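Local coordinates for BRAMP domain protein (Streptomyces davawensis, PDB 5MLD), which catalyses replacement of the C-8 methyl group of FMN by an amino group from glutamate, a step in biosynthesis of the antibiotic roseoflavin, at residues A5-T10 with K27-Y32; S19-L24 with V86-I91; H47-E52 with A100-E105; R68-P73 with L104-L109. All coordinates share one frame; numbering follows the deposited sequence. Where two conformers were deposited one is given.

Contact 1: A5-T10 with K27-Y32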
# COMPACT_ATOMS: atom_id res chain seq x y z
N ALA A 5 -14.23 -19.61 15.98
CA ALA A 5 -13.93 -18.43 15.19
C ALA A 5 -14.14 -17.20 16.06
O ALA A 5 -15.19 -17.04 16.68
CB ALA A 5 -14.83 -18.36 13.96
N LEU A 6 -13.14 -16.33 16.10
CA LEU A 6 -13.20 -15.09 16.86
C LEU A 6 -13.26 -13.94 15.87
O LEU A 6 -12.35 -13.80 15.04
CB LEU A 6 -12.00 -14.95 17.79
CG LEU A 6 -11.97 -13.65 18.59
CD1 LEU A 6 -13.21 -13.54 19.52
CD2 LEU A 6 -10.67 -13.54 19.35
N ILE A 7 -14.32 -13.15 15.92
CA ILE A 7 -14.53 -12.04 14.99
C ILE A 7 -14.37 -10.76 15.78
O ILE A 7 -15.11 -10.54 16.74
CB ILE A 7 -15.90 -12.10 14.32
CG1 ILE A 7 -16.11 -13.49 13.68
CG2 ILE A 7 -16.02 -10.96 13.29
CD1 ILE A 7 -17.52 -13.76 13.14
N LEU A 8 -13.41 -9.92 15.40
CA LEU A 8 -13.13 -8.67 16.12
C LEU A 8 -13.69 -7.51 15.30
O LEU A 8 -13.14 -7.17 14.25
CB LEU A 8 -11.63 -8.49 16.37
CG LEU A 8 -10.96 -9.63 17.13
CD1 LEU A 8 -9.47 -9.31 17.32
CD2 LEU A 8 -11.65 -9.87 18.46
N ASN A 9 -14.79 -6.93 15.77
CA ASN A 9 -15.29 -5.70 15.16
C ASN A 9 -14.44 -4.55 15.68
O ASN A 9 -14.48 -4.22 16.87
CB ASN A 9 -16.77 -5.48 15.51
CG ASN A 9 -17.34 -4.30 14.77
OD1 ASN A 9 -16.59 -3.43 14.33
ND2 ASN A 9 -18.65 -4.26 14.62
N THR A 10 -13.68 -3.92 14.78
CA THR A 10 -12.75 -2.88 15.21
C THR A 10 -13.28 -1.47 14.93
O THR A 10 -12.49 -0.52 14.81
CB THR A 10 -11.38 -3.10 14.55
OG1 THR A 10 -11.52 -3.14 13.13
CG2 THR A 10 -10.82 -4.48 14.99
N LYS A 27 -23.90 -11.41 8.82
CA LYS A 27 -24.02 -12.46 7.79
C LYS A 27 -23.08 -13.63 8.06
O LYS A 27 -23.45 -14.80 7.84
CB LYS A 27 -23.70 -11.90 6.40
CG LYS A 27 -24.55 -10.72 5.91
CD LYS A 27 -25.90 -11.18 5.46
CE LYS A 27 -26.52 -10.17 4.50
NZ LYS A 27 -27.95 -10.43 4.34
N ALA A 28 -21.85 -13.34 8.51
CA ALA A 28 -20.84 -14.38 8.66
C ALA A 28 -21.16 -15.32 9.82
O ALA A 28 -20.85 -16.52 9.76
CB ALA A 28 -19.47 -13.75 8.88
N VAL A 29 -21.71 -14.80 10.92
CA VAL A 29 -21.88 -15.62 12.12
C VAL A 29 -22.75 -16.85 11.86
O VAL A 29 -22.30 -17.97 12.17
CB VAL A 29 -22.41 -14.75 13.28
CG1 VAL A 29 -22.95 -15.63 14.42
CG2 VAL A 29 -21.31 -13.77 13.77
N PRO A 30 -23.97 -16.74 11.30
CA PRO A 30 -24.76 -17.97 11.09
C PRO A 30 -24.11 -18.92 10.10
O PRO A 30 -24.32 -20.13 10.20
CB PRO A 30 -26.12 -17.47 10.58
CG PRO A 30 -25.85 -16.09 10.08
CD PRO A 30 -24.74 -15.54 10.93
N LEU A 31 -23.34 -18.40 9.14
CA LEU A 31 -22.65 -19.29 8.21
C LEU A 31 -21.57 -20.11 8.93
O LEU A 31 -21.44 -21.32 8.69
CB LEU A 31 -22.04 -18.50 7.05
CG LEU A 31 -23.03 -17.78 6.14
CD1 LEU A 31 -22.24 -16.88 5.20
CD2 LEU A 31 -23.91 -18.76 5.36
N TYR A 32 -20.80 -19.48 9.82
CA TYR A 32 -19.83 -20.25 10.60
C TYR A 32 -20.53 -21.28 11.47
O TYR A 32 -20.08 -22.43 11.56
CB TYR A 32 -18.96 -19.34 11.47
CG TYR A 32 -17.76 -18.75 10.77
CD1 TYR A 32 -16.80 -19.57 10.21
CD2 TYR A 32 -17.59 -17.37 10.66
CE1 TYR A 32 -15.70 -19.05 9.57
CE2 TYR A 32 -16.49 -16.83 10.03
CZ TYR A 32 -15.54 -17.68 9.48
OH TYR A 32 -14.45 -17.18 8.82
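Tyr-32 N is tied to Ala-28 O at 3.0 Å, a helical bond that fixes the backbone from which the tyrosine ring reaches toward Ala-5 and Ile-7 of the strand. The Tyr-32 hydroxyl is hydrogen-bonded beyond the contact to Thr-196 on helix 183-205, so backbone and hydroxyl each have a partner. Over the ring face sits Ala-5 CB, 4.2 Å from the Tyr-32 ring centroid and only 5° off the normal: a CH-pi contact in which a small methyl lets the flat ring lie over it. The helix runs almost exactly antiparallel to the strand, with the two axes 10.7 Å apart, as expected where a helix covers a sheet in a beta-alpha-beta crossover. Here that unit is strand 4-9, helix 20-34 and strand 38-43, at the start of the flavodoxin-like fold. Ile-7 bridges the gap further along the strand. With CG1 opposite the carbonyl carbon (chi1 -53°) and the chain then extended, its CD1 is carried out to Val-29 CG2 at 3.8 Å, the two branched side chains meeting at a slant. The same methyl brushes the tyrosine obliquely, with Ile-7 CD1 4.4 Å from Tyr-32 CD2.

Contact 2: S19-L24 with V86-I91. With 8DP (8-demethyl-8-aminoriboflavin-5'-phosphate), chain I.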
# COMPACT_ATOMS: atom_id res chain seq x y z
N SER A 19 -23.16 -0.06 13.92
CA SER A 19 -21.94 -0.16 13.13
C SER A 19 -22.25 -0.70 11.74
O SER A 19 -22.94 -1.72 11.61
CB SER A 19 -20.91 -1.06 13.85
OG SER A 19 -19.96 -1.65 12.96
N GLN A 20 -21.74 -0.01 10.70
CA GLN A 20 -21.86 -0.50 9.33
C GLN A 20 -21.21 -1.88 9.19
O GLN A 20 -21.78 -2.79 8.57
CB GLN A 20 -21.21 0.49 8.34
CG GLN A 20 -21.55 1.99 8.52
CD GLN A 20 -23.00 2.32 8.24
OE1 GLN A 20 -23.53 2.00 7.17
NE2 GLN A 20 -23.66 2.96 9.21
N THR A 21 -20.00 -2.03 9.73
CA THR A 21 -19.24 -3.27 9.60
C THR A 21 -19.97 -4.44 10.23
O THR A 21 -19.88 -5.57 9.73
CB THR A 21 -17.86 -3.12 10.26
OG1 THR A 21 -17.24 -1.92 9.80
CG2 THR A 21 -16.96 -4.29 9.89
N GLN A 22 -20.71 -4.17 11.31
CA GLN A 22 -21.45 -5.22 12.00
C GLN A 22 -22.41 -5.94 11.06
O GLN A 22 -22.73 -7.12 11.28
CB GLN A 22 -22.21 -4.62 13.19
CG GLN A 22 -22.93 -5.65 14.07
CD GLN A 22 -21.96 -6.56 14.79
OE1 GLN A 22 -20.85 -6.16 15.13
NE2 GLN A 22 -22.38 -7.81 15.03
N GLY A 23 -22.90 -5.25 10.01
CA GLY A 23 -23.75 -5.91 9.03
C GLY A 23 -23.07 -7.10 8.36
O GLY A 23 -23.70 -8.14 8.15
N LEU A 24 -21.79 -6.96 8.02
CA LEU A 24 -21.06 -8.09 7.44
C LEU A 24 -20.88 -9.21 8.47
O LEU A 24 -21.00 -10.40 8.13
CB LEU A 24 -19.70 -7.63 6.89
CG LEU A 24 -19.75 -6.79 5.62
CD1 LEU A 24 -19.91 -5.29 5.96
CD2 LEU A 24 -18.55 -7.06 4.73
N VAL A 86 -11.04 -13.58 12.52
CA VAL A 86 -11.58 -12.70 11.49
C VAL A 86 -11.47 -11.29 12.02
O VAL A 86 -12.16 -10.94 12.99
CB VAL A 86 -13.03 -13.03 11.15
CG1 VAL A 86 -13.54 -12.04 10.10
CG2 VAL A 86 -13.15 -14.49 10.68
N ILE A 87 -10.65 -10.46 11.38
CA ILE A 87 -10.67 -9.03 11.67
C ILE A 87 -11.79 -8.41 10.84
O ILE A 87 -11.84 -8.58 9.61
CB ILE A 87 -9.33 -8.36 11.35
CG1 ILE A 87 -8.17 -9.01 12.13
CG2 ILE A 87 -9.43 -6.85 11.62
CD1 ILE A 87 -8.24 -8.84 13.62
N ALA A 88 -12.71 -7.72 11.49
CA ALA A 88 -13.83 -7.10 10.80
C ALA A 88 -13.67 -5.61 11.00
O ALA A 88 -14.04 -5.07 12.04
CB ALA A 88 -15.17 -7.61 11.33
N THR A 89 -13.11 -4.94 10.00
CA THR A 89 -12.69 -3.58 10.24
C THR A 89 -13.36 -2.60 9.28
O THR A 89 -13.45 -2.87 8.07
CB THR A 89 -11.15 -3.44 10.14
OG1 THR A 89 -10.78 -2.10 10.47
CG2 THR A 89 -10.63 -3.81 8.74
N PRO A 90 -13.83 -1.47 9.78
CA PRO A 90 -14.06 -0.33 8.89
C PRO A 90 -12.73 0.10 8.31
O PRO A 90 -11.65 -0.23 8.82
CB PRO A 90 -14.64 0.75 9.82
CG PRO A 90 -14.91 0.09 11.12
CD PRO A 90 -14.04 -1.13 11.19
N ILE A 91 -12.79 0.89 7.24
CA ILE A 91 -11.60 1.46 6.62
C ILE A 91 -11.46 2.91 7.06
O ILE A 91 -12.41 3.69 6.93
CB ILE A 91 -11.67 1.37 5.09
CG1 ILE A 91 -11.73 -0.11 4.69
CG2 ILE A 91 -10.48 2.15 4.45
CD1 ILE A 91 -12.11 -0.38 3.24
C4 8DP I . -15.75 4.41 6.72
C5 8DP I . -15.72 5.71 5.91
C8 8DP I . -13.75 8.10 8.83
N3 8DP I . -11.54 6.74 5.58
C2 8DP I . -17.72 3.18 7.85
N2 8DP I . -14.46 8.60 9.98
N1 8DP I . -14.25 6.10 5.78
C6 8DP I . -13.65 6.84 6.75
O6 8DP I . -17.42 5.49 8.13
N4 8DP I . -14.10 4.92 3.76
C12 8DP I . -12.28 7.18 6.63
C13 8DP I . -13.52 5.67 4.73
C14 8DP I . -12.16 5.98 4.63
C15 8DP I . -11.45 5.50 3.52
C16 8DP I . -13.40 4.49 2.73
C1 8DP I . -18.19 2.96 9.29
C3 8DP I . -16.70 4.31 7.93
C7 8DP I . -14.40 7.33 7.85
C9 8DP I . -12.37 8.43 8.69
O1 8DP I . -18.55 -0.14 11.60
P1 8DP I . -18.51 1.37 11.29
O2 8DP I . -19.96 1.97 11.43
O3 8DP I . -17.54 2.11 12.20
O4 8DP I . -18.07 1.56 9.74
O5 8DP I . -17.23 1.98 7.36
O7 8DP I . -15.04 3.43 6.45
C10 8DP I . -11.66 9.26 9.74
C11 8DP I . -11.66 7.96 7.61
O8 8DP I . -10.09 5.77 3.37
N5 8DP I . -12.09 4.77 2.60
O9 8DP I . -13.98 3.70 1.71
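Helix 20-24 leans over strand 86-91 at 145° to it, with the axes 8.1 Å apart, and Thr-21 and Pro-90 lie where the two backbones come nearest. Thr-21 divides its branches between two tasks. Its methyl, opposite the backbone N, lies against the strand, with Thr-21 CG2 4.0 Å from Ala-88 CB, where a small residue lets the helix come close. Its hydroxyl, OG1 of Thr-21, opposite the carbonyl carbon (chi1 -50°), passes the ring of Pro-90, whose side chain it crosses at about a right angle, and donates to phosphate O1 of the bound aminoflavin at 2.9 Å. Three donors meet at that oxygen: Thr-21 OG1, Thr-21 N at 3.0 Å from O1, and Ser-19 OG, in a very short bond of 2.5 Å to O1. Ser-19 is also the N-cap, for its OG accepts from Gln-22 N at 3.1 Å. Gln-20 N donates to phosphate O2 at 2.8 Å. This is the phosphate-binding loop of flavodoxin-like proteins, set at the start of the first helix. Further along the strand, Ile-91 places CG2 against the flavin ring, 3.6 Å from its C15. Within 19-24 the phosphate donors are uncharged N-H and hydroxyl groups; the helix N-terminus probably adds favourable electrostatics, and Arg-13 also bonds the ligand.

Contact 3: H47-E52 with A100-E105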
# COMPACT_ATOMS: atom_id res chain seq x y z
N HIS A 47 -13.58 -2.26 25.10
CA HIS A 47 -12.71 -2.79 26.12
C HIS A 47 -11.49 -1.90 26.33
O HIS A 47 -11.01 -1.25 25.40
CB HIS A 47 -12.28 -4.20 25.74
CG HIS A 47 -13.42 -5.15 25.67
ND1 HIS A 47 -13.93 -5.78 26.78
CD2 HIS A 47 -14.22 -5.51 24.63
CE1 HIS A 47 -14.97 -6.52 26.43
NE2 HIS A 47 -15.16 -6.38 25.13
N ASP A 48 -11.00 -1.90 27.57
CA ASP A 48 -9.90 -1.04 27.97
C ASP A 48 -8.59 -1.72 27.59
O ASP A 48 -8.10 -2.59 28.31
CB ASP A 48 -9.99 -0.76 29.46
CG ASP A 48 -8.89 0.14 29.96
OD1 ASP A 48 -8.35 0.94 29.17
OD2 ASP A 48 -8.56 0.03 31.16
N ILE A 49 -8.00 -1.31 26.47
CA ILE A 49 -6.75 -1.87 25.96
C ILE A 49 -5.73 -0.74 25.89
O ILE A 49 -5.90 0.19 25.10
CB ILE A 49 -6.94 -2.51 24.58
CG1 ILE A 49 -8.04 -3.58 24.58
CG2 ILE A 49 -5.60 -3.04 24.05
CD1 ILE A 49 -7.80 -4.73 25.50
N GLU A 50 -4.65 -0.84 26.68
CA GLU A 50 -3.69 0.25 26.74
C GLU A 50 -2.85 0.31 25.47
O GLU A 50 -2.30 -0.70 25.03
CB GLU A 50 -2.77 0.09 27.97
CG GLU A 50 -1.70 1.17 28.05
CD GLU A 50 -2.26 2.60 28.01
OE1 GLU A 50 -3.22 2.91 28.76
OE2 GLU A 50 -1.74 3.41 27.21
N GLN A 51 -2.76 1.51 24.89
CA GLN A 51 -2.02 1.73 23.65
C GLN A 51 -0.53 1.95 23.89
O GLN A 51 0.29 1.63 23.02
CB GLN A 51 -2.61 2.95 22.92
CG GLN A 51 -1.88 3.35 21.65
CD GLN A 51 -2.47 4.61 21.05
OE1 GLN A 51 -2.96 5.49 21.77
NE2 GLN A 51 -2.47 4.70 19.73
N GLU A 52 -0.16 2.52 25.03
CA GLU A 52 1.22 2.93 25.24
C GLU A 52 2.13 1.72 25.41
O GLU A 52 1.70 0.63 25.82
CB GLU A 52 1.33 3.84 26.46
CG GLU A 52 0.76 5.23 26.22
CD GLU A 52 0.60 6.03 27.50
OE1 GLU A 52 1.46 5.90 28.40
OE2 GLU A 52 -0.38 6.81 27.59
N ALA A 100 -8.07 -1.54 15.28
CA ALA A 100 -7.42 -2.73 14.73
C ALA A 100 -5.91 -2.59 14.81
O ALA A 100 -5.19 -3.56 15.12
CB ALA A 100 -7.86 -2.94 13.28
N HIS A 101 -5.41 -1.38 14.58
CA HIS A 101 -3.98 -1.11 14.56
C HIS A 101 -3.35 -1.36 15.94
O HIS A 101 -2.28 -1.96 16.04
CB HIS A 101 -3.80 0.33 14.11
CG HIS A 101 -2.45 0.68 13.58
ND1 HIS A 101 -2.26 1.71 12.69
CD2 HIS A 101 -1.22 0.16 13.83
CE1 HIS A 101 -0.98 1.80 12.40
NE2 HIS A 101 -0.32 0.89 13.08
N VAL A 102 -4.01 -0.88 17.00
CA VAL A 102 -3.51 -1.13 18.36
C VAL A 102 -3.47 -2.63 18.64
O VAL A 102 -2.46 -3.15 19.16
CB VAL A 102 -4.38 -0.39 19.39
CG1 VAL A 102 -3.98 -0.80 20.81
CG2 VAL A 102 -4.20 1.11 19.23
N ILE A 103 -4.56 -3.33 18.34
CA ILE A 103 -4.63 -4.77 18.62
C ILE A 103 -3.49 -5.48 17.91
O ILE A 103 -2.80 -6.33 18.50
CB ILE A 103 -5.99 -5.37 18.20
CG1 ILE A 103 -7.13 -4.77 19.03
CG2 ILE A 103 -5.94 -6.91 18.34
CD1 ILE A 103 -6.83 -4.71 20.51
N LEU A 104 -3.27 -5.14 16.63
CA LEU A 104 -2.22 -5.80 15.87
C LEU A 104 -0.83 -5.44 16.39
O LEU A 104 0.07 -6.28 16.43
CB LEU A 104 -2.36 -5.46 14.38
CG LEU A 104 -3.56 -6.02 13.62
CD1 LEU A 104 -3.63 -5.41 12.23
CD2 LEU A 104 -3.45 -7.53 13.52
N GLU A 105 -0.63 -4.18 16.81
CA GLU A 105 0.63 -3.80 17.45
C GLU A 105 0.91 -4.66 18.68
O GLU A 105 2.04 -5.15 18.87
CB GLU A 105 0.60 -2.32 17.84
CG GLU A 105 0.81 -1.35 16.68
CD GLU A 105 0.53 0.09 17.07
OE1 GLU A 105 -0.15 0.32 18.12
OE2 GLU A 105 1.02 1.00 16.35
O HOH W 1 -0.22 -0.26 20.80
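Val-102 is the first residue of the helical segment to meet the loop, and its two methyls face different partners. CG1, opposite the backbone N (chi1 172°), looks to Ile-49, with Val-102 CG1 4.3 Å from Ile-49 CG2. CG2 instead lies against the chain of Gln-51, which crosses it at about a right angle, and both Gln-51 CG and Gln-51 NE2 are 4.0 Å from Val-102 CG2. The glutamine suits a position between subunits: its aliphatic part covers the valine, while its amide NE2 is hydrogen-bonded to Ser-98 OG of a neighbouring subunit. One residue on, Ile-103 sends its CD1 to the same methyl of Ile-49, with Ile-103 CD1 4.1 Å from Ile-49 CG2. These two isoleucines cross nearly at right angles, and Trp-72 of helix 72-81 touches both. Thus an irregular loop after strand 38-43 is laid along helix 98-107 of the flavodoxin-like fold by a small apolar patch. Glu-105 ends the segment with a polar link, a water that donates to Glu-105 OE1 at 2.7 Å and to Gln-51 O at 3.0 Å. Within the loop, Glu-52 N donates to Glu-50 OE2 at 2.8 Å, a bond that would help to hold the backbone there. Glu-105 is buried, but its carboxylate is also hydrogen-bonded to Ser-98 and Thr-92 of the neighbouring subunit, the latter an FMN-binding residue there. So many polar partners would suit an ionised glutamate, and they make this end of the contact part of the tetramer interface.

Contact 4: R68-P73 with L104-L109. With 8DP (8-demethyl-8-aminoriboflavin-5'-phosphate), chain L.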
# COMPACT_ATOMS: atom_id res chain seq x y z
N ARG A 68 -0.05 -0.77 33.14
CA ARG A 68 -1.19 -0.90 34.03
C ARG A 68 -2.02 -2.14 33.70
O ARG A 68 -1.92 -2.73 32.62
CB ARG A 68 -2.05 0.36 33.95
CG ARG A 68 -2.88 0.48 32.69
CD ARG A 68 -3.45 1.88 32.55
NE ARG A 68 -4.13 2.04 31.27
CZ ARG A 68 -5.36 1.61 31.02
NH1 ARG A 68 -6.07 0.98 31.96
NH2 ARG A 68 -5.90 1.78 29.83
N GLU A 69 -2.81 -2.56 34.67
CA GLU A 69 -3.75 -3.66 34.46
C GLU A 69 -4.85 -3.22 33.50
O GLU A 69 -5.55 -2.23 33.77
CB GLU A 69 -4.33 -4.08 35.81
CG GLU A 69 -5.41 -5.13 35.75
CD GLU A 69 -5.99 -5.45 37.12
OE1 GLU A 69 -5.27 -5.30 38.13
OE2 GLU A 69 -7.17 -5.84 37.18
N ASP A 70 -5.02 -3.92 32.39
CA ASP A 70 -6.08 -3.60 31.44
C ASP A 70 -6.76 -4.91 31.03
O ASP A 70 -6.62 -5.95 31.69
CB ASP A 70 -5.51 -2.78 30.27
CG ASP A 70 -4.60 -3.61 29.35
OD1 ASP A 70 -4.30 -4.76 29.68
OD2 ASP A 70 -4.19 -3.08 28.30
N GLU A 71 -7.50 -4.88 29.93
CA GLU A 71 -8.21 -6.06 29.44
C GLU A 71 -7.47 -6.79 28.32
O GLU A 71 -8.06 -7.67 27.68
CB GLU A 71 -9.61 -5.69 28.96
CG GLU A 71 -10.53 -5.14 30.03
CD GLU A 71 -11.91 -4.90 29.48
OE1 GLU A 71 -12.56 -5.87 29.05
OE2 GLU A 71 -12.33 -3.73 29.44
N TRP A 72 -6.23 -6.42 28.05
CA TRP A 72 -5.50 -7.12 26.99
C TRP A 72 -5.26 -8.60 27.29
O TRP A 72 -5.44 -9.42 26.37
CB TRP A 72 -4.19 -6.39 26.69
CG TRP A 72 -3.34 -7.12 25.68
CD1 TRP A 72 -2.09 -7.61 25.87
CD2 TRP A 72 -3.70 -7.45 24.33
NE1 TRP A 72 -1.63 -8.21 24.72
CE2 TRP A 72 -2.60 -8.13 23.76
CE3 TRP A 72 -4.84 -7.24 23.54
CZ2 TRP A 72 -2.61 -8.61 22.45
CZ3 TRP A 72 -4.84 -7.72 22.23
CH2 TRP A 72 -3.73 -8.38 21.71
N PRO A 73 -4.84 -9.02 28.49
CA PRO A 73 -4.67 -10.47 28.72
C PRO A 73 -5.91 -11.27 28.40
O PRO A 73 -5.82 -12.33 27.77
CB PRO A 73 -4.30 -10.54 30.21
CG PRO A 73 -3.60 -9.24 30.47
CD PRO A 73 -4.36 -8.22 29.64
N LEU A 104 -3.27 -5.14 16.63
CA LEU A 104 -2.22 -5.80 15.87
C LEU A 104 -0.83 -5.44 16.39
O LEU A 104 0.07 -6.28 16.43
CB LEU A 104 -2.36 -5.46 14.38
CG LEU A 104 -3.56 -6.02 13.62
CD1 LEU A 104 -3.63 -5.41 12.23
CD2 LEU A 104 -3.45 -7.53 13.52
N GLU A 105 -0.63 -4.18 16.81
CA GLU A 105 0.63 -3.80 17.45
C GLU A 105 0.91 -4.66 18.68
O GLU A 105 2.04 -5.15 18.87
CB GLU A 105 0.60 -2.32 17.84
CG GLU A 105 0.81 -1.35 16.68
CD GLU A 105 0.53 0.09 17.07
OE1 GLU A 105 -0.15 0.32 18.12
OE2 GLU A 105 1.02 1.00 16.35
N LYS A 106 -0.09 -4.83 19.55
CA LYS A 106 0.12 -5.63 20.75
C LYS A 106 0.28 -7.11 20.43
O LYS A 106 1.08 -7.80 21.08
CB LYS A 106 -1.04 -5.40 21.71
CG LYS A 106 -1.09 -3.94 22.17
CD LYS A 106 -2.23 -3.66 23.14
CE LYS A 106 -1.92 -4.10 24.57
NZ LYS A 106 -1.00 -3.18 25.27
N LEU A 107 -0.43 -7.59 19.41
CA LEU A 107 -0.32 -8.99 19.03
C LEU A 107 1.07 -9.31 18.51
O LEU A 107 1.53 -10.46 18.63
CB LEU A 107 -1.40 -9.33 17.99
CG LEU A 107 -1.77 -10.79 17.80
CD1 LEU A 107 -2.17 -11.42 19.11
CD2 LEU A 107 -2.90 -10.95 16.78
N ASN A 108 1.78 -8.33 17.95
CA ASN A 108 3.10 -8.59 17.39
C ASN A 108 4.14 -8.82 18.47
O ASN A 108 5.30 -8.42 18.33
CB ASN A 108 3.55 -7.45 16.49
CG ASN A 108 3.30 -7.73 15.02
OD1 ASN A 108 2.16 -7.84 14.59
ND2 ASN A 108 4.38 -7.85 14.25
N LEU A 109 3.73 -9.44 19.56
CA LEU A 109 4.64 -10.04 20.51
C LEU A 109 4.79 -11.53 20.27
O LEU A 109 5.60 -12.17 20.94
CB LEU A 109 4.15 -9.80 21.94
CG LEU A 109 4.23 -8.42 22.61
CD1 LEU A 109 4.77 -8.53 24.05
CD2 LEU A 109 5.06 -7.46 21.80
C4 8DP L . 9.96 0.21 14.66
C5 8DP L . 10.21 -1.27 14.51
C8 8DP L . 6.87 -2.68 16.76
N3 8DP L . 6.67 -2.84 12.64
C2 8DP L . 11.21 1.96 16.02
N2 8DP L . 6.92 -2.63 18.20
N1 8DP L . 8.97 -1.86 13.86
C6 8DP L . 7.90 -2.28 14.60
O6 8DP L . 10.56 -0.08 16.99
N4 8DP L . 9.91 -1.51 11.77
C12 8DP L . 6.73 -2.78 13.97
C13 8DP L . 8.87 -1.92 12.52
C14 8DP L . 7.71 -2.42 11.90
C15 8DP L . 7.67 -2.45 10.50
C16 8DP L . 9.83 -1.56 10.46
C1 8DP L . 11.02 2.71 17.35
C3 8DP L . 10.16 0.86 16.04
C7 8DP L . 7.97 -2.22 16.00
C9 8DP L . 5.70 -3.17 16.11
O1 8DP L . 11.50 4.70 19.62
P1 8DP L . 10.42 4.97 18.52
O2 8DP L . 9.04 4.54 19.03
O3 8DP L . 10.45 6.46 18.08
O4 8DP L . 10.75 4.13 17.15
O5 8DP L . 11.15 2.83 14.93
O7 8DP L . 9.59 0.95 13.72
C10 8DP L . 4.54 -3.63 16.94
C11 8DP L . 5.64 -3.23 14.74
O8 8DP L . 6.52 -2.92 9.82
N5 8DP L . 8.74 -2.03 9.82
O9 8DP L . 10.92 -1.13 9.66
O HOH W 2 -1.62 -4.02 27.86
O HOH W 3 0.99 -8.62 23.71
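Trp-72 and Lys-106 meet through two torsional choices: the indole swings opposite its backbone N (chi1 176°), and the lysine chain folds at its far end (chi3 79°, chi4 76°), curling over one face of the ring. Lys-106 CE comes to 3.5 Å from Trp-72 CG, a CH-pi contact above the five-membered ring, while CB covers the benzo part. NZ follows, 4.8 Å from the centroid of the Trp-72 five-membered ring, in a cation-pi interaction. The ammonium also bonds to Glu-50 O of the nearby loop and to a water 2.8 Å from Lys-106 NZ. That water lies 2.8 Å from Asp-70 OD2, so the two opposite charges are bridged. Asp-70 OD2 further accepts from Glu-50 N, and OD1 takes Trp-72 N at 3.0 Å from above the carboxylate plane, closing an Asx turn that leads into the helix. A second water joins Trp-72 NE1 to Lys-106 O, 2.8 Å from each, satisfying the indole N-H. Trp-72 CH2 touches Leu-107 CD1 at 4.3 Å. The contact thus lays the start of helix 72-81 against the end of helix 98-107, with Leu-107 also packing on Leu-76 and Ile-79 of the former and on Leu-152 of helix 138-152.

The contacts form two pairs. Contacts 1 and 2, centres about 9 Å apart, both use helix 20-34 and lie on adjacent strands, 4-9 and 84-92, joined by a probable hydrogen bond from Ala-88 N to Leu-8 O at 2.8 Å. Contact 2 holds the phosphate of the bound product; in contact 1 the Ile-7 side chain is about 11 Å from it. Contacts 3 and 4, centres about 6 Å apart, share helix 98-107 and the salt bridge of Asp-48 OD1 and Arg-68 NH2 at 2.7 Å. Contacts 1 and 3, centres about 20 Å apart, still touch, Thr-10 OG1 lying 3.7 Å from Ala-100 CB near the start of helix 98-107. Glu-105 O is 3.5 Å from C10 of the aminoflavin bound to a neighbouring subunit.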